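Local structure of Thiol:disulfide interchange protein (Klebsiella pneumoniae, 6DXN) at residues 35-40 / 98-103; 108-113 / 122-127. The protein probably acts as a thiol:disulfide oxidoreductase of the DsbA type, exchanging disulfides with other proteins in the periplasm. All coordinates share one frame; numbering follows the deposited sequence.

Overall arrangement
The two interactions lie in different parts of this DsbA-like thioredoxin protein and share no helix. Interaction 1 is a surface contact. It joins helix 34-41 of the thioredoxin part, which carries C36 of the CxxC pair, to the end of helix 87-99 and the loop after it. Interaction 2 is a buried contact between two other helices, the consecutive 107-115 and 121-129. Their centres lie about 20 Å apart, and the chain from D103 to helix 107-115 links them. A tyrosine meets a valine methyl in each. Interaction 1 adds a glutamine amide that also bonds to the loop carrying C33 of the predicted redox-active CxxC pair. Interaction 2 is wholly apolar where valine meets tyrosine.

Interaction 1: 35-40 / 98-103; sequences PCYAFA and LQVKRD
Y37 holds CG anti to its own N (chi1 -178°), which sends the ring from helix 34-41 toward the end of helix 87-99. Q99 takes a different setting, with CG anti to the carbonyl carbon (chi1 -55°), and its chain then runs extended back toward Y37. The two side chains run alongside one another, pointing opposite ways. The amide therefore lies by the root of the tyrosine: Q99 NE2 is 3.7 Å from Y37 CB, and Q99 OE1 is 4.1 Å from Y37 CD2. Ring and amide planes are 61° apart, so the groups do not stack. V100 serves the far end of the ring. Its CG2 methyl approaches obliquely, 3.7 Å from Y37 CE2 and 3.6 Å from Y37 OH, and the valine stands roughly perpendicular to the tyrosine side chain. F95, one helical turn before Q99, also meets the Y37 ring, with the planes nearly parallel.

The amide nitrogen has its partners outside the contact. Q99 NE2 donates to the carbonyls of F31 and C33, the latter being the first cysteine of the CxxC motif. This ties the end of helix 87-99 to the loop leading into the helix that starts at the CxxC pair. Across the contact itself the chemistry is van der Waals packing, while the two hydrogen bonds given by Q99 NE2 probably fix the rotation of its head group beside Y37.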
# COMPACT_ATOMS: atom_id res chain seq x y z
N PRO A 35 6.93 6.78 7.20
CA PRO A 35 7.27 6.82 5.78
C PRO A 35 6.10 6.37 4.89
O PRO A 35 5.97 6.83 3.77
CB PRO A 35 8.47 5.88 5.65
CG PRO A 35 9.09 5.91 7.04
CD PRO A 35 7.90 5.98 7.98
N CYS A 36 5.26 5.46 5.41
CA CYS A 36 4.09 5.01 4.64
C CYS A 36 3.16 6.21 4.43
O CYS A 36 2.57 6.36 3.38
CB CYS A 36 3.34 3.87 5.32
SG CYS A 36 4.17 2.27 5.17
N TYR A 37 3.02 7.03 5.47
CA TYR A 37 2.19 8.22 5.41
C TYR A 37 2.79 9.21 4.41
O TYR A 37 2.06 9.73 3.55
CB TYR A 37 2.03 8.79 6.82
CG TYR A 37 1.14 10.00 6.96
CD1 TYR A 37 0.08 10.23 6.10
CD2 TYR A 37 1.29 10.85 8.05
CE1 TYR A 37 -0.76 11.32 6.27
CE2 TYR A 37 0.45 11.94 8.24
CZ TYR A 37 -0.58 12.17 7.35
OH TYR A 37 -1.41 13.24 7.53
N ALA A 38 4.10 9.44 4.52
CA ALA A 38 4.81 10.40 3.64
C ALA A 38 4.68 9.98 2.17
O ALA A 38 4.49 10.82 1.28
CB ALA A 38 6.26 10.51 4.07
N PHE A 39 4.73 8.67 1.92
CA PHE A 39 4.61 8.13 0.55
C PHE A 39 3.22 8.42 -0.04
O PHE A 39 3.08 8.61 -1.26
CB PHE A 39 4.96 6.64 0.56
CG PHE A 39 6.42 6.37 0.36
CD1 PHE A 39 7.38 7.06 1.08
CD2 PHE A 39 6.84 5.40 -0.54
CE1 PHE A 39 8.73 6.82 0.87
CE2 PHE A 39 8.19 5.15 -0.73
CZ PHE A 39 9.13 5.86 -0.02
N ALA A 40 2.20 8.48 0.82
CA ALA A 40 0.85 8.70 0.35
C ALA A 40 0.43 10.17 0.41
O ALA A 40 -0.51 10.54 -0.29
CB ALA A 40 -0.11 7.85 1.16
N LEU A 98 -4.11 8.12 13.23
CA LEU A 98 -3.11 7.30 13.90
C LEU A 98 -1.81 8.06 14.18
O LEU A 98 -1.20 7.87 15.25
CB LEU A 98 -2.83 6.06 13.04
CG LEU A 98 -3.91 4.99 13.09
CD1 LEU A 98 -3.87 4.10 11.87
CD2 LEU A 98 -3.79 4.18 14.37
N GLN A 99 -1.42 8.97 13.27
CA GLN A 99 -0.10 9.59 13.39
C GLN A 99 -0.15 11.11 13.63
O GLN A 99 0.87 11.69 14.00
CB GLN A 99 0.69 9.32 12.11
CG GLN A 99 0.80 7.84 11.79
CD GLN A 99 1.83 7.58 10.73
OE1 GLN A 99 2.91 8.18 10.73
NE2 GLN A 99 1.53 6.67 9.82
N VAL A 100 -1.31 11.72 13.41
CA VAL A 100 -1.47 13.15 13.60
C VAL A 100 -2.27 13.38 14.90
O VAL A 100 -1.74 13.90 15.88
CB VAL A 100 -2.14 13.78 12.36
CG1 VAL A 100 -2.41 15.26 12.54
CG2 VAL A 100 -1.32 13.54 11.08
N LYS A 101 -3.52 12.94 14.92
CA LYS A 101 -4.39 13.18 16.06
C LYS A 101 -4.33 12.03 17.07
O LYS A 101 -4.75 12.20 18.21
CB LYS A 101 -5.82 13.38 15.56
CG LYS A 101 -5.95 14.36 14.41
CD LYS A 101 -7.35 14.86 14.15
CE LYS A 101 -8.31 13.79 13.70
NZ LYS A 101 -9.66 14.37 13.47
N ARG A 102 -3.77 10.89 16.64
CA ARG A 102 -3.71 9.65 17.42
C ARG A 102 -4.98 9.52 18.27
O ARG A 102 -4.92 9.27 19.47
CB ARG A 102 -2.44 9.52 18.26
CG ARG A 102 -2.32 8.17 18.94
CD ARG A 102 -0.94 7.76 19.43
NE ARG A 102 -0.23 8.79 20.18
CZ ARG A 102 0.87 8.58 20.89
NH1 ARG A 102 1.36 7.36 21.03
NH2 ARG A 102 1.49 9.61 21.44
N ASP A 103 -6.14 9.67 17.61
CA ASP A 103 -7.42 9.54 18.27
C ASP A 103 -8.05 8.20 17.87
O ASP A 103 -9.15 7.88 18.30
CB ASP A 103 -8.33 10.75 17.99
CG ASP A 103 -8.70 10.95 16.54
OD1 ASP A 103 -8.21 10.19 15.68
OD2 ASP A 103 -9.49 11.87 16.28

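Interaction 2: 108-113 / 122-127; sequences ADIVKV and EKYAEM
V111 and Y124 make the close part of this contact, where helix 107-115 meets helix 121-129. One methyl does the work: V111 CG2 lies 3.4 Å from Y124 CD2 and 3.6 Å from Y124 CE2. It reaches the ring obliquely, on the side of the CD2-CE2 bond. The tyrosine is brought there by a first torsion that places CG anti to the backbone N (chi1 -173°), and the side chain leaves its helix toward 107-115. The backbones are also near each other at this point, with V111 CA 7.2 Å from Y124 CA. F114, further along helix 107-115, meets the Y124 ring edge-to-face.

The fit is looser toward the hydroxyl end of the ring. I110 CG2 stays 4.4 Å from Y124 OH, so the isoleucine borders the tyrosine without pressing on it. Burial does not follow closeness here. V111 makes the tightest approach yet remains partly exposed, so the contact is open to solvent on the valine side. I110 and Y124 are both buried.

Other helices close the inner side. Helix 71-83 covers both partners through A77, which touches I110 and Y124, while L74 also meets I110. Helix 87-99 packs on helix 107-115, with L94 against I110 and with V90 and L93 against V113.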
# COMPACT_ATOMS: atom_id res chain seq x y z
N ALA A 108 -13.60 0.50 17.24
CA ALA A 108 -14.81 1.33 17.17
C ALA A 108 -14.48 2.74 16.65
O ALA A 108 -15.33 3.40 16.05
CB ALA A 108 -15.49 1.38 18.52
N ASP A 109 -13.23 3.17 16.85
CA ASP A 109 -12.79 4.50 16.41
C ASP A 109 -12.55 4.53 14.90
O ASP A 109 -12.67 5.60 14.28
CB ASP A 109 -11.53 4.94 17.16
CG ASP A 109 -11.79 5.34 18.60
OD1 ASP A 109 -12.98 5.44 18.96
OD2 ASP A 109 -10.81 5.55 19.33
N ILE A 110 -12.18 3.39 14.32
CA ILE A 110 -11.96 3.32 12.88
C ILE A 110 -13.31 3.48 12.17
O ILE A 110 -13.39 4.14 11.14
CB ILE A 110 -11.25 2.00 12.48
CG1 ILE A 110 -9.83 1.94 13.05
CG2 ILE A 110 -11.25 1.85 10.96
CD1 ILE A 110 -9.13 0.60 12.85
N VAL A 111 -14.36 2.89 12.76
CA VAL A 111 -15.71 2.96 12.22
C VAL A 111 -16.18 4.42 12.19
O VAL A 111 -16.88 4.81 11.25
CB VAL A 111 -16.69 2.07 13.01
CG1 VAL A 111 -18.14 2.37 12.68
CG2 VAL A 111 -16.41 0.59 12.81
N LYS A 112 -15.77 5.20 13.19
CA LYS A 112 -16.17 6.61 13.27
C LYS A 112 -15.66 7.37 12.04
O LYS A 112 -16.32 8.29 11.59
CB LYS A 112 -15.71 7.28 14.58
CG LYS A 112 -16.42 6.77 15.83
CD LYS A 112 -16.27 7.66 17.04
CE LYS A 112 -14.83 7.98 17.40
NZ LYS A 112 -14.74 8.81 18.62
N VAL A 113 -14.51 6.98 11.48
CA VAL A 113 -13.99 7.66 10.27
C VAL A 113 -14.99 7.47 9.12
O VAL A 113 -15.33 8.42 8.40
CB VAL A 113 -12.58 7.14 9.89
CG1 VAL A 113 -12.08 7.78 8.60
CG2 VAL A 113 -11.57 7.35 11.01
N GLU A 122 -24.00 0.30 10.80
CA GLU A 122 -24.74 -0.87 10.32
C GLU A 122 -24.24 -1.29 8.93
O GLU A 122 -24.10 -2.48 8.66
CB GLU A 122 -26.25 -0.60 10.24
CG GLU A 122 -26.94 -0.49 11.59
CD GLU A 122 -26.64 0.78 12.37
OE1 GLU A 122 -25.94 1.66 11.84
OE2 GLU A 122 -27.13 0.88 13.51
N LYS A 123 -23.97 -0.32 8.06
CA LYS A 123 -23.47 -0.62 6.71
C LYS A 123 -22.02 -1.13 6.82
O LYS A 123 -21.60 -2.01 6.07
CB LYS A 123 -23.59 0.60 5.79
CG LYS A 123 -23.08 0.42 4.36
CD LYS A 123 -23.86 -0.56 3.49
CE LYS A 123 -23.24 -0.73 2.11
NZ LYS A 123 -24.04 -1.63 1.24
N TYR A 124 -21.27 -0.59 7.79
CA TYR A 124 -19.88 -1.02 7.96
C TYR A 124 -19.83 -2.48 8.42
O TYR A 124 -19.00 -3.25 7.96
CB TYR A 124 -19.12 -0.09 8.92
CG TYR A 124 -17.65 -0.41 8.97
CD1 TYR A 124 -16.79 0.05 7.98
CD2 TYR A 124 -17.12 -1.20 9.97
CE1 TYR A 124 -15.44 -0.27 7.99
CE2 TYR A 124 -15.77 -1.51 10.00
CZ TYR A 124 -14.93 -1.04 9.01
OH TYR A 124 -13.59 -1.33 9.03
N ALA A 125 -20.75 -2.85 9.32
CA ALA A 125 -20.85 -4.21 9.84
C ALA A 125 -21.25 -5.16 8.70
O ALA A 125 -20.74 -6.28 8.60
CB ALA A 125 -21.83 -4.25 10.99
N GLU A 126 -22.16 -4.70 7.84
CA GLU A 126 -22.64 -5.49 6.70
C GLU A 126 -21.47 -5.78 5.75
O GLU A 126 -21.34 -6.89 5.25
CB GLU A 126 -23.78 -4.76 5.99
CG GLU A 126 -25.08 -4.71 6.79
CD GLU A 126 -26.17 -3.84 6.18
OE1 GLU A 126 -25.93 -3.26 5.11
OE2 GLU A 126 -27.26 -3.74 6.79
N MSE A 127 -20.62 -4.76 5.52
CA MSE A 127 -19.46 -4.90 4.63
C MSE A 127 -18.40 -5.80 5.22
O MSE A 127 -17.77 -6.57 4.50
CB MSE A 127 -18.95 -3.51 4.25
CG MSE A 127 -19.97 -2.89 3.29
SE MSE A 127 -19.40 -1.15 2.55
CE MSE A 127 -19.11 -0.12 4.20